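Local coordinates for regulatory protein of LacI family (Chloroflexus aggregans, PDB 3BBL), which probably regulates transcription as a LacI-family DNA-binding protein, through a periplasmic-binding-protein-like core that in relatives senses a small effector, at residues A[128-132]-A[144-148]; A[158-162]-A[186-190]; A[191-197]-A[218-224]; A[200-204]-A[232-236]; A[235-241]-A[272-278]. All blocks are in the same frame, centred on the assembly; numbering follows the deposited sequence.

Interaction 1 (A[128-132]-A[144-148])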
# COMPACT_ATOMS: atom_id res chain seq x y z
N ILE A 128 18.96 -24.65 -2.17
CA ILE A 128 18.24 -23.39 -2.02
C ILE A 128 18.49 -22.48 -3.21
O ILE A 128 19.63 -22.18 -3.55
CB ILE A 128 18.69 -22.65 -0.74
CG1 ILE A 128 18.66 -23.62 0.45
CG2 ILE A 128 17.80 -21.43 -0.50
CD1 ILE A 128 19.34 -23.11 1.70
N ALA A 129 17.41 -22.06 -3.85
CA ALA A 129 17.52 -21.19 -5.00
C ALA A 129 17.06 -19.78 -4.63
O ALA A 129 16.47 -19.56 -3.56
CB ALA A 129 16.65 -21.75 -6.13
N ILE A 130 17.34 -18.83 -5.52
CA ILE A 130 16.94 -17.45 -5.28
C ILE A 130 16.46 -16.74 -6.55
O ILE A 130 17.04 -16.89 -7.63
CB ILE A 130 18.11 -16.64 -4.64
CG1 ILE A 130 17.65 -15.22 -4.30
CG2 ILE A 130 19.33 -16.64 -5.59
CD1 ILE A 130 18.70 -14.40 -3.58
N LEU A 131 15.37 -16.00 -6.40
CA LEU A 131 14.80 -15.23 -7.49
C LEU A 131 15.35 -13.82 -7.25
O LEU A 131 14.87 -13.08 -6.39
CB LEU A 131 13.28 -15.26 -7.41
CG LEU A 131 12.71 -16.69 -7.38
CD1 LEU A 131 11.19 -16.65 -7.52
CD2 LEU A 131 13.33 -17.52 -8.49
N ALA A 132 16.38 -13.46 -8.01
CA ALA A 132 17.04 -12.18 -7.85
C ALA A 132 16.74 -11.16 -8.95
O ALA A 132 15.98 -11.44 -9.88
CB ALA A 132 18.54 -12.40 -7.75
N LEU A 144 21.28 -10.06 -2.80
CA LEU A 144 21.84 -11.27 -3.36
C LEU A 144 23.12 -11.66 -2.61
O LEU A 144 23.39 -12.84 -2.39
CB LEU A 144 22.15 -11.09 -4.84
CG LEU A 144 22.84 -12.27 -5.52
CD1 LEU A 144 22.06 -13.55 -5.30
CD2 LEU A 144 22.99 -11.98 -7.00
N GLN A 145 23.88 -10.65 -2.21
CA GLN A 145 25.14 -10.86 -1.49
C GLN A 145 24.95 -11.67 -0.22
O GLN A 145 25.75 -12.56 0.09
CB GLN A 145 25.79 -9.50 -1.17
CG GLN A 145 27.19 -9.56 -0.57
CD GLN A 145 28.15 -10.39 -1.41
OE1 GLN A 145 28.24 -10.23 -2.63
NE2 GLN A 145 28.90 -11.26 -0.74
N GLY A 146 23.88 -11.37 0.52
CA GLY A 146 23.61 -12.09 1.76
C GLY A 146 23.41 -13.58 1.52
O GLY A 146 23.83 -14.41 2.32
N TYR A 147 22.77 -13.90 0.40
CA TYR A 147 22.53 -15.28 -0.00
C TYR A 147 23.88 -15.97 -0.26
O TYR A 147 24.15 -17.05 0.28
CB TYR A 147 21.67 -15.28 -1.27
CG TYR A 147 21.60 -16.61 -2.00
CD1 TYR A 147 20.69 -17.59 -1.61
CD2 TYR A 147 22.43 -16.87 -3.08
CE1 TYR A 147 20.61 -18.80 -2.30
CE2 TYR A 147 22.37 -18.08 -3.76
CZ TYR A 147 21.46 -19.04 -3.37
OH TYR A 147 21.38 -20.22 -4.07
N LEU A 148 24.71 -15.36 -1.10
CA LEU A 148 26.01 -15.91 -1.42
C LEU A 148 26.83 -16.16 -0.17
O LEU A 148 27.46 -17.21 -0.03
CB LEU A 148 26.77 -14.96 -2.36
CG LEU A 148 26.05 -14.66 -3.68
CD1 LEU A 148 26.85 -13.65 -4.48
CD2 LEU A 148 25.85 -15.95 -4.47
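The hydroxyl of Tyr147 reaches across to the strand and gives its proton to the carbonyl of Ile128, OH to O 2.7 Å, tilted somewhat out of the carbonyl plane and meeting the acceptor near the plane of the ring. Ile130 covers one face of the same ring: its CG2 methyl sits 3.8 Å from the ring centroid and 11° off the normal, a CH-pi contact. The other branch of Ile130 runs toward the helix, where CD1 meets CD1 of Leu144 at 3.9 Å, and the small Ala132 lets Leu144 CD1 settle 4.4 Å from its CB. The tyrosine reaches so far because CG stands anti to the backbone N (chi1 166°), swinging the ring off the helix along the strand. Behind these groups the strand and helix axes run nearly antiparallel (167°), the strand-to-helix step of a beta-alpha-beta unit, while Val117 of helix 109-123 also packs on Tyr147. A phenylalanine here would probably keep the CH-pi contact with Ile130 but leave the Ile128 carbonyl without this donor. Apolar surface, aliphatic and aromatic, makes up most of the contact, and one buried hydrogen bond probably sets the position of the ring along the strand.

Interaction 2 (A[158-162]-A[186-190])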
# COMPACT_ATOMS: atom_id res chain seq x y z
N ILE A 158 26.79 -23.22 -4.91
CA ILE A 158 26.18 -21.99 -5.35
C ILE A 158 26.05 -22.20 -6.85
O ILE A 158 26.96 -21.90 -7.62
CB ILE A 158 27.06 -20.79 -5.03
CG1 ILE A 158 27.14 -20.63 -3.50
CG2 ILE A 158 26.52 -19.54 -5.68
CD1 ILE A 158 28.04 -19.53 -3.02
N GLU A 159 24.91 -22.78 -7.24
CA GLU A 159 24.59 -23.11 -8.63
C GLU A 159 24.08 -21.95 -9.45
O GLU A 159 23.13 -21.27 -9.05
CB GLU A 159 23.51 -24.18 -8.67
CG GLU A 159 23.88 -25.51 -8.09
CD GLU A 159 22.74 -26.51 -8.18
OE1 GLU A 159 22.03 -26.51 -9.21
OE2 GLU A 159 22.56 -27.29 -7.23
N THR A 160 24.67 -21.75 -10.62
CA THR A 160 24.24 -20.68 -11.50
C THR A 160 22.81 -20.96 -11.94
O THR A 160 22.04 -20.05 -12.23
CB THR A 160 25.15 -20.57 -12.75
OG1 THR A 160 25.04 -21.76 -13.55
CG2 THR A 160 26.60 -20.40 -12.33
N GLY A 161 22.45 -22.24 -11.98
CA GLY A 161 21.11 -22.62 -12.37
C GLY A 161 20.08 -22.27 -11.31
O GLY A 161 18.89 -22.24 -11.59
N TYR A 162 20.56 -22.00 -10.10
CA TYR A 162 19.69 -21.64 -8.97
C TYR A 162 19.61 -20.14 -8.72
O TYR A 162 18.97 -19.70 -7.76
CB TYR A 162 20.18 -22.29 -7.68
CG TYR A 162 19.80 -23.72 -7.49
CD1 TYR A 162 20.13 -24.38 -6.31
CD2 TYR A 162 19.09 -24.43 -8.48
CE1 TYR A 162 19.77 -25.71 -6.10
CE2 TYR A 162 18.72 -25.76 -8.27
CZ TYR A 162 19.06 -26.39 -7.08
OH TYR A 162 18.68 -27.67 -6.82
N GLU A 186 15.15 -34.98 -7.68
CA GLU A 186 16.56 -35.05 -7.32
C GLU A 186 17.28 -33.70 -7.46
O GLU A 186 18.08 -33.33 -6.61
CB GLU A 186 17.29 -36.10 -8.18
CG GLU A 186 16.79 -37.54 -8.06
CD GLU A 186 15.85 -37.94 -9.20
OE1 GLU A 186 15.13 -37.06 -9.72
OE2 GLU A 186 15.82 -39.15 -9.56
N ARG A 187 17.01 -32.98 -8.55
CA ARG A 187 17.68 -31.70 -8.82
C ARG A 187 16.90 -30.45 -8.43
O ARG A 187 17.45 -29.35 -8.42
CB ARG A 187 18.01 -31.61 -10.31
CG ARG A 187 19.11 -32.56 -10.76
CD ARG A 187 20.43 -31.83 -10.95
NE ARG A 187 20.72 -30.95 -9.83
CZ ARG A 187 20.94 -29.64 -9.93
NH1 ARG A 187 20.90 -29.04 -11.12
NH2 ARG A 187 21.17 -28.93 -8.84
N ARG A 188 15.63 -30.63 -8.11
CA ARG A 188 14.78 -29.51 -7.74
C ARG A 188 15.15 -28.89 -6.39
O ARG A 188 15.48 -29.60 -5.45
CB ARG A 188 13.34 -30.01 -7.73
CG ARG A 188 12.31 -29.06 -7.18
CD ARG A 188 11.01 -29.83 -7.04
NE ARG A 188 10.70 -30.52 -8.29
CZ ARG A 188 10.02 -31.66 -8.37
NH1 ARG A 188 9.56 -32.23 -7.26
NH2 ARG A 188 9.81 -32.23 -9.55
N PRO A 189 15.12 -27.55 -6.29
CA PRO A 189 15.45 -26.94 -5.00
C PRO A 189 14.33 -27.20 -4.00
O PRO A 189 13.17 -27.34 -4.38
CB PRO A 189 15.59 -25.45 -5.33
CG PRO A 189 14.66 -25.27 -6.49
CD PRO A 189 14.90 -26.52 -7.32
N THR A 190 14.68 -27.27 -2.72
CA THR A 190 13.69 -27.50 -1.68
C THR A 190 13.28 -26.19 -1.02
O THR A 190 12.33 -26.14 -0.26
CB THR A 190 14.23 -28.45 -0.61
OG1 THR A 190 15.38 -27.86 -0.02
CG2 THR A 190 14.58 -29.79 -1.21
O HOH W 1 20.34 -26.16 -11.58
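Glu159 and Arg187 form the ionic part of this contact. NH2 of Arg187 meets OE1 of Glu159 on its syn side at 2.6 Å with a fairly straight bond (162°), while NH1 makes only a weak second bond to the same oxygen. The carboxylate and guanidinium planes are 41° apart rather than coplanar, and the pair is held mainly through NH2; a water that donates to OE1 and accepts from NH1 completes a small ring. Arginine suits the place because its long chain, bent at chi2 and again at chi3 (47°), can fold back to the acid. A glutamine in place of Glu159 would probably leave the guanidinium without its countercharge and freer to swing into solvent.

The neutral hydrogen bond comes from Tyr162, whose OH donates to the backbone O of Arg187 at 2.6 Å, approaching from above the carbonyl plane.

The two faces of the tyrosine ring are covered by different groups. Pro189 CB lies toward the rim of one face, 4.0 Å from CZ, and Glu159 OE1 hovers 3.5 Å above the centre of the opposite face.

Segment 158-162, which ends in a 3-10 turn, and the irregular 186-190 lead into strands 163-165 and 191-194, at the same end of the sheet. Tyr162 and Pro189 both rest on Ala129 of strand 128-132, which runs between those two strands, and Leu180 of helix 170-181 packs against Tyr162.

Interaction 3 (A[191-197]-A[218-224]). With EDO (1,2-ethanediol), chain C.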
# COMPACT_ATOMS: atom_id res chain seq x y z
N ALA A 191 14.01 -25.13 -1.32
CA ALA A 191 13.69 -23.83 -0.76
C ALA A 191 14.04 -22.71 -1.74
O ALA A 191 15.02 -22.79 -2.48
CB ALA A 191 14.42 -23.63 0.57
N ILE A 192 13.21 -21.68 -1.74
CA ILE A 192 13.40 -20.53 -2.62
C ILE A 192 13.32 -19.21 -1.87
O ILE A 192 12.36 -18.95 -1.14
CB ILE A 192 12.36 -20.54 -3.76
CG1 ILE A 192 12.60 -21.75 -4.66
CG2 ILE A 192 12.46 -19.26 -4.57
CD1 ILE A 192 11.61 -21.90 -5.80
N MSE A 193 14.34 -18.39 -2.05
CA MSE A 193 14.42 -17.06 -1.45
C MSE A 193 14.08 -16.07 -2.59
O MSE A 193 14.58 -16.22 -3.70
CB MSE A 193 15.85 -16.83 -0.94
CG MSE A 193 16.19 -15.43 -0.49
SE MSE A 193 15.67 -15.10 1.37
CE MSE A 193 14.56 -13.51 1.10
N THR A 194 13.21 -15.09 -2.33
CA THR A 194 12.88 -14.12 -3.38
C THR A 194 13.25 -12.70 -2.93
O THR A 194 13.29 -12.41 -1.73
CB THR A 194 11.37 -14.17 -3.74
OG1 THR A 194 10.58 -13.71 -2.64
CG2 THR A 194 10.97 -15.59 -4.08
N LEU A 195 13.51 -11.80 -3.88
CA LEU A 195 13.89 -10.45 -3.50
C LEU A 195 12.77 -9.49 -3.14
O LEU A 195 13.04 -8.36 -2.73
CB LEU A 195 14.80 -9.82 -4.56
CG LEU A 195 16.17 -10.51 -4.64
CD1 LEU A 195 17.20 -9.54 -5.22
CD2 LEU A 195 16.61 -10.99 -3.27
N ASN A 196 11.52 -9.93 -3.29
CA ASN A 196 10.36 -9.15 -2.87
C ASN A 196 9.19 -10.12 -2.75
O ASN A 196 9.25 -11.22 -3.28
CB ASN A 196 10.07 -7.94 -3.79
CG ASN A 196 9.39 -8.31 -5.09
OD1 ASN A 196 9.19 -7.44 -5.94
ND2 ASN A 196 9.03 -9.56 -5.26
N ASP A 197 8.15 -9.73 -2.02
CA ASP A 197 7.01 -10.61 -1.82
C ASP A 197 6.20 -10.88 -3.07
O ASP A 197 5.60 -11.95 -3.22
CB ASP A 197 6.10 -10.08 -0.72
CG ASP A 197 6.77 -10.07 0.64
OD1 ASP A 197 7.76 -10.80 0.84
OD2 ASP A 197 6.30 -9.34 1.52
N LEU A 218 8.19 -27.35 -0.58
CA LEU A 218 8.96 -26.23 -1.09
C LEU A 218 8.85 -25.06 -0.13
O LEU A 218 7.77 -24.49 0.03
CB LEU A 218 8.45 -25.79 -2.47
CG LEU A 218 9.18 -24.61 -3.10
CD1 LEU A 218 10.63 -25.00 -3.35
CD2 LEU A 218 8.51 -24.19 -4.40
N ALA A 219 9.95 -24.72 0.53
CA ALA A 219 9.93 -23.59 1.46
C ALA A 219 10.16 -22.29 0.67
O ALA A 219 10.91 -22.28 -0.31
CB ALA A 219 11.02 -23.77 2.52
N ILE A 220 9.49 -21.23 1.08
CA ILE A 220 9.62 -19.94 0.42
C ILE A 220 9.73 -18.79 1.41
O ILE A 220 8.95 -18.70 2.36
CB ILE A 220 8.41 -19.68 -0.51
CG1 ILE A 220 8.38 -20.72 -1.62
CG2 ILE A 220 8.49 -18.27 -1.12
CD1 ILE A 220 7.07 -20.72 -2.42
N ILE A 221 10.70 -17.92 1.20
CA ILE A 221 10.87 -16.75 2.06
C ILE A 221 10.96 -15.55 1.14
O ILE A 221 11.76 -15.54 0.21
CB ILE A 221 12.14 -16.83 2.94
CG1 ILE A 221 12.02 -17.98 3.93
CG2 ILE A 221 12.31 -15.53 3.71
CD1 ILE A 221 13.15 -18.05 4.93
N GLY A 222 10.12 -14.55 1.39
CA GLY A 222 10.12 -13.35 0.56
C GLY A 222 10.88 -12.21 1.20
O GLY A 222 11.65 -12.40 2.14
N PHE A 223 10.66 -11.01 0.66
CA PHE A 223 11.31 -9.80 1.16
C PHE A 223 10.37 -8.61 1.04
O PHE A 223 9.77 -8.40 -0.01
CB PHE A 223 12.60 -9.54 0.38
CG PHE A 223 13.67 -8.83 1.18
CD1 PHE A 223 14.80 -9.52 1.61
CD2 PHE A 223 13.56 -7.47 1.47
CE1 PHE A 223 15.81 -8.86 2.33
CE2 PHE A 223 14.56 -6.81 2.19
CZ PHE A 223 15.69 -7.51 2.62
N ASP A 224 10.30 -7.88 2.16
CA ASP A 224 9.52 -6.66 2.46
C ASP A 224 8.22 -6.86 3.21
O ASP A 224 7.48 -5.91 3.42
CB ASP A 224 9.20 -5.70 1.27
CG ASP A 224 10.00 -5.96 0.04
OD1 ASP A 224 9.33 -6.00 -1.01
OD2 ASP A 224 11.24 -6.11 0.09
C1 EDO C . 6.61 -21.36 3.32
O1 EDO C . 7.99 -21.75 3.40
C2 EDO C . 6.32 -20.18 4.26
O2 EDO C . 6.56 -18.95 3.60
O HOH W 2 7.08 -6.85 -2.60
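Ala191 to Met193 pair in parallel with Ala219 to Ile221, the two neighbouring strands of a beta-alpha-beta crossover through helix 197-209 in the Rossmann-like sheet of this subdomain. Here packing is tight. Ile192 N donates to Ala219 O at 2.8 Å, Ile192 O accepts from Ile221 N, and Thr194 N returns to Ile221 O, the usual alternating ladder of parallel strands. Beta-branched isoleucines suit such extended backbone. On the face carrying Ala191, Met193 (a selenomethionine) and Ile221, the methionine, with CG anti to the backbone N (chi1 170°) and the chain bent at chi2, brings CE to 4.0 Å from Ile221 CG2 and toward the edge of the Phe223 ring; helix 109-123 covers this side. On the other face Ile192 CG1 meets Leu218 CD1, also at 4.0 Å.

Beyond Thr194 the regular ladder stops. Asn196 occupies the N-cap position of helix 197-209, Asp197 N makes only a weak bond to Phe223 O, and a water links Asp197 N, weakly, to Asp224 OD1. Glycine suits the place of Gly222, since a CB there would clash with Asp197 OD1. That carboxylate is held by Ser238 OG and, through OD2, by Ala226 N.

On the side of strand 219-223 that faces strand 237-240, a 1,2-ethanediol, probably from the crystallisation liquor, bridges Ile220 to Ser237 N. Ile220 N donates to O1 of the diol at 2.8 Å, and the diol O2 donates to Ile220 O at 2.7 Å.

Interaction 4 (A[200-204]-A[232-236])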
# COMPACT_ATOMS: atom_id res chain seq x y z
N ALA A 200 7.66 -13.84 -4.53
CA ALA A 200 7.33 -15.00 -3.71
C ALA A 200 5.90 -15.51 -3.97
O ALA A 200 5.64 -16.72 -3.96
CB ALA A 200 7.49 -14.66 -2.25
N ILE A 201 4.98 -14.58 -4.23
CA ILE A 201 3.61 -14.97 -4.49
C ILE A 201 3.54 -15.75 -5.80
O ILE A 201 2.81 -16.75 -5.90
CB ILE A 201 2.68 -13.73 -4.50
CG1 ILE A 201 2.60 -13.16 -3.08
CG2 ILE A 201 1.28 -14.10 -4.97
CD1 ILE A 201 1.75 -11.92 -2.92
N GLY A 202 4.31 -15.32 -6.79
CA GLY A 202 4.34 -16.02 -8.06
C GLY A 202 4.89 -17.42 -7.85
O GLY A 202 4.41 -18.39 -8.43
N ALA A 203 5.90 -17.53 -6.99
CA ALA A 203 6.50 -18.82 -6.68
C ALA A 203 5.47 -19.71 -6.00
O ALA A 203 5.39 -20.90 -6.27
CB ALA A 203 7.72 -18.64 -5.76
N MSE A 204 4.68 -19.12 -5.10
CA MSE A 204 3.63 -19.86 -4.41
C MSE A 204 2.61 -20.36 -5.45
O MSE A 204 2.11 -21.48 -5.36
CB MSE A 204 2.95 -18.97 -3.36
CG MSE A 204 3.82 -18.72 -2.17
SE MSE A 204 2.92 -17.47 -0.90
CE MSE A 204 1.53 -18.73 -0.35
N LEU A 232 -1.97 -15.18 3.56
CA LEU A 232 -1.94 -16.21 2.53
C LEU A 232 -1.90 -17.59 3.17
O LEU A 232 -1.70 -17.72 4.37
CB LEU A 232 -0.70 -16.02 1.66
CG LEU A 232 -0.55 -14.68 0.94
CD1 LEU A 232 0.88 -14.50 0.45
CD2 LEU A 232 -1.54 -14.59 -0.20
N PHE A 233 -2.12 -18.63 2.38
CA PHE A 233 -2.04 -19.98 2.91
C PHE A 233 -1.06 -20.80 2.09
O PHE A 233 -1.28 -21.05 0.91
CB PHE A 233 -3.39 -20.70 2.90
CG PHE A 233 -3.33 -22.08 3.48
CD1 PHE A 233 -3.14 -22.25 4.86
CD2 PHE A 233 -3.37 -23.20 2.66
CE1 PHE A 233 -2.99 -23.53 5.41
CE2 PHE A 233 -3.22 -24.48 3.20
CZ PHE A 233 -3.03 -24.65 4.58
N PRO A 234 0.06 -21.20 2.70
CA PRO A 234 0.41 -20.91 4.09
C PRO A 234 0.80 -19.44 4.20
O PRO A 234 1.11 -18.79 3.21
CB PRO A 234 1.63 -21.80 4.34
CG PRO A 234 1.58 -22.83 3.25
CD PRO A 234 1.07 -22.06 2.07
N PRO A 235 0.77 -18.88 5.42
CA PRO A 235 1.16 -17.48 5.53
C PRO A 235 2.63 -17.41 5.10
O PRO A 235 3.40 -18.32 5.38
CB PRO A 235 0.93 -17.17 7.01
CG PRO A 235 1.13 -18.51 7.67
CD PRO A 235 0.43 -19.45 6.73
N LEU A 236 3.00 -16.34 4.42
CA LEU A 236 4.36 -16.20 3.91
C LEU A 236 5.40 -15.63 4.87
O LEU A 236 5.20 -14.57 5.46
CB LEU A 236 4.34 -15.36 2.64
CG LEU A 236 5.69 -15.07 1.98
CD1 LEU A 236 6.28 -16.36 1.41
CD2 LEU A 236 5.49 -14.03 0.88
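The carbonyl oxygen of Ala200 accepts the N-H of Met204 at 2.8 Å, and this helical turn sets both side chains on the flank of the helix that meets Leu236. No hydrogen bond crosses to the loop; the contact is made of hydrocarbon and selenium. Met204, a selenomethionine, carries most of it. Its SE atom lies 3.8 Å from Leu232 CD1 and 4.2 Å from Leu236 CD1, wedged between the two leucines. The chain runs straight out from the helix and then turns at its last torsion (chi3 69°), which carries CE along the loop backbone to 3.6 Å from Pro234 O and 4.1 Å from Pro234 CD. A long, unbranched, flexible side chain fits such a groove well. Pro234, which follows a cis peptide bond, shapes the bend against which that methyl rests.

Ala200 and Ile201 fill in beside it. Ala200 CB touches Leu236 CD2 at 3.8 Å, alanine being short enough for the leucine to come close to the helix. Ile201 CG1 meets Leu232 CD1 at 4.1 Å, the two side chains crossing at about a right angle. Both also pack on Met228 of the second subunit, and Phe233 makes a cation-pi contact with Arg208 of that subunit. This is a helix-to-loop hydrophobic seam bordering the dimer interface, where a sheet-flanking helix of the alpha/beta subdomain joins the loop before strand 237-240.

Interaction 5 (A[235-241]-A[272-278]). With EDO (1,2-ethanediol), chain C.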
# COMPACT_ATOMS: atom_id res chain seq x y z
N PRO A 235 0.77 -18.88 5.42
CA PRO A 235 1.16 -17.48 5.53
C PRO A 235 2.63 -17.41 5.10
O PRO A 235 3.40 -18.32 5.38
CB PRO A 235 0.93 -17.17 7.01
CG PRO A 235 1.13 -18.51 7.67
CD PRO A 235 0.43 -19.45 6.73
N LEU A 236 3.00 -16.34 4.42
CA LEU A 236 4.36 -16.20 3.91
C LEU A 236 5.40 -15.63 4.87
O LEU A 236 5.20 -14.57 5.46
CB LEU A 236 4.34 -15.36 2.64
CG LEU A 236 5.69 -15.07 1.98
CD1 LEU A 236 6.28 -16.36 1.41
CD2 LEU A 236 5.49 -14.03 0.88
N SER A 237 6.51 -16.34 5.02
CA SER A 237 7.61 -15.86 5.84
C SER A 237 8.32 -14.83 4.97
O SER A 237 8.44 -15.01 3.75
CB SER A 237 8.55 -17.00 6.20
OG SER A 237 8.04 -17.73 7.29
N SER A 238 8.78 -13.74 5.59
CA SER A 238 9.42 -12.68 4.83
C SER A 238 10.34 -11.83 5.67
O SER A 238 10.28 -11.87 6.90
CB SER A 238 8.34 -11.79 4.22
OG SER A 238 8.89 -10.85 3.31
N VAL A 239 11.20 -11.07 5.01
CA VAL A 239 12.13 -10.17 5.69
C VAL A 239 11.46 -8.80 5.83
O VAL A 239 11.11 -8.17 4.83
CB VAL A 239 13.44 -10.00 4.92
CG1 VAL A 239 14.37 -9.07 5.68
CG2 VAL A 239 14.10 -11.35 4.70
N ARG A 240 11.29 -8.35 7.06
CA ARG A 240 10.68 -7.05 7.33
C ARG A 240 11.75 -5.98 7.53
O ARG A 240 12.76 -6.21 8.21
CB ARG A 240 9.81 -7.11 8.57
CG ARG A 240 9.13 -5.80 8.91
CD ARG A 240 8.38 -5.92 10.22
NE ARG A 240 7.32 -6.91 10.11
CZ ARG A 240 6.73 -7.49 11.15
NH1 ARG A 240 7.10 -7.18 12.39
NH2 ARG A 240 5.76 -8.36 10.96
N GLN A 241 11.53 -4.83 6.91
CA GLN A 241 12.46 -3.70 7.03
C GLN A 241 11.80 -2.64 7.90
O GLN A 241 10.59 -2.44 7.83
CB GLN A 241 12.78 -3.12 5.65
CG GLN A 241 13.45 -4.08 4.69
CD GLN A 241 13.99 -3.38 3.46
OE1 GLN A 241 13.26 -2.69 2.75
NE2 GLN A 241 15.28 -3.57 3.18
N PRO A 272 17.27 -5.35 9.34
CA PRO A 272 15.92 -5.85 9.09
C PRO A 272 15.66 -7.03 10.03
O PRO A 272 16.55 -7.48 10.75
CB PRO A 272 15.97 -6.27 7.63
CG PRO A 272 17.37 -6.79 7.50
CD PRO A 272 18.18 -5.75 8.25
N SER A 273 14.43 -7.54 10.03
CA SER A 273 14.07 -8.67 10.88
C SER A 273 13.45 -9.77 10.04
O SER A 273 12.66 -9.50 9.14
CB SER A 273 13.06 -8.25 11.94
OG SER A 273 13.67 -7.45 12.93
N LEU A 274 13.81 -11.01 10.33
CA LEU A 274 13.25 -12.14 9.61
C LEU A 274 11.95 -12.50 10.30
O LEU A 274 11.91 -12.65 11.51
CB LEU A 274 14.21 -13.33 9.64
CG LEU A 274 13.70 -14.63 9.01
CD1 LEU A 274 13.39 -14.42 7.54
CD2 LEU A 274 14.74 -15.73 9.19
N ILE A 275 10.87 -12.61 9.53
CA ILE A 275 9.57 -12.97 10.10
C ILE A 275 9.18 -14.37 9.65
O ILE A 275 8.82 -14.57 8.49
CB ILE A 275 8.47 -11.99 9.65
CG1 ILE A 275 8.93 -10.54 9.86
CG2 ILE A 275 7.21 -12.25 10.44
CD1 ILE A 275 9.34 -10.22 11.28
N ILE A 276 9.28 -15.33 10.57
CA ILE A 276 8.92 -16.71 10.27
C ILE A 276 7.47 -16.97 10.66
O ILE A 276 7.09 -16.80 11.82
CB ILE A 276 9.81 -17.70 11.04
CG1 ILE A 276 11.28 -17.49 10.64
CG2 ILE A 276 9.40 -19.13 10.72
CD1 ILE A 276 11.57 -17.79 9.20
N ARG A 277 6.68 -17.40 9.69
CA ARG A 277 5.28 -17.67 9.95
C ARG A 277 4.92 -19.15 9.77
O ARG A 277 5.41 -19.81 8.86
CB ARG A 277 4.41 -16.82 9.02
CG ARG A 277 4.59 -15.33 9.18
CD ARG A 277 3.52 -14.55 8.43
NE ARG A 277 3.48 -13.14 8.81
CZ ARG A 277 4.16 -12.17 8.20
NH1 ARG A 277 4.95 -12.43 7.17
NH2 ARG A 277 4.07 -10.93 8.66
N ALA A 278 4.07 -19.65 10.66
CA ALA A 278 3.61 -21.03 10.62
C ALA A 278 2.08 -20.99 10.57
O ALA A 278 1.50 -19.91 10.51
CB ALA A 278 4.08 -21.77 11.86
C1 EDO C . 6.61 -21.36 3.32
O1 EDO C . 7.99 -21.75 3.40
C2 EDO C . 6.32 -20.18 4.26
O2 EDO C . 6.56 -18.95 3.60
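Arg277 stretches alongside the start of the other segment, and its NH1 donates to Leu236 O at 2.8 Å, in the guanidinium plane. Its CD lies 3.9 Å from Pro235 CB, the chain extended from CG to NE. Ser237 turns its OG beside its own backbone N (chi1 -82°), where it accepts the N-H of Arg277 at 2.8 Å in a nearly straight bond. A short hydroxyl side chain can thus add a bond to the backbone beside the ladder.

Ile275 lies between two charged groups. Its CD1 methyl is 3.8 Å above the centre of the Arg240 guanidinium, and its CG2 branch is 3.7 Å above the plane of the Arg277 guanidinium. In Arg240, CG lies opposite the backbone N (chi1 -180°) and the chain bends at chi3 (-63°), laying the guanidinium over Ile275. Arg240 NH2 and Arg277 NH2 are 3.8 Å apart, but Asp225 forms a salt bridge to each arginine and probably offsets their charges. On the face bearing Val239 and Leu274, Val239 CG1 lies beside Pro272 CB at 3.8 Å, the two side chains pointing the same way.

The backbone binds Ser238 to Ile275 and Arg240 to Ser273 by reciprocal bonds, while Val239 and Leu274 form the non-hydrogen-bonded pair between them. Ser237 N, on the side of strand 219-223, donates to O2 of the 1,2-ethanediol at 3.0 Å. Near Gln241 and Pro272 the strands approach Ile107 of strand 104-107. Their antiparallel pairing at this place is consistent with the crossover region joining the two subdomains of the type I periplasmic-binding-protein fold.

From the N terminus, interaction 1 closes a short loop of one strand and its following helix, and interaction 2 ties the entrances of strands 163-165 and 191-194; the two come in series and meet where Tyr162 bonds to Ile130. Interaction 3 opens directly after interaction 2 and closes the crossover through helix 197-209. Interaction 4 starts on that helix and ends beyond strand 219-223, so the segments of 3 and 4 alternate along the chain. Interaction 5 begins on Pro235 and Leu236, which it shares with interaction 4, and ends near the C terminus. Interactions 1, 3 and 5 lie on one sheet, from strand 128-132 to the strands near the subdomain junction, while interaction 4 faces the second subunit.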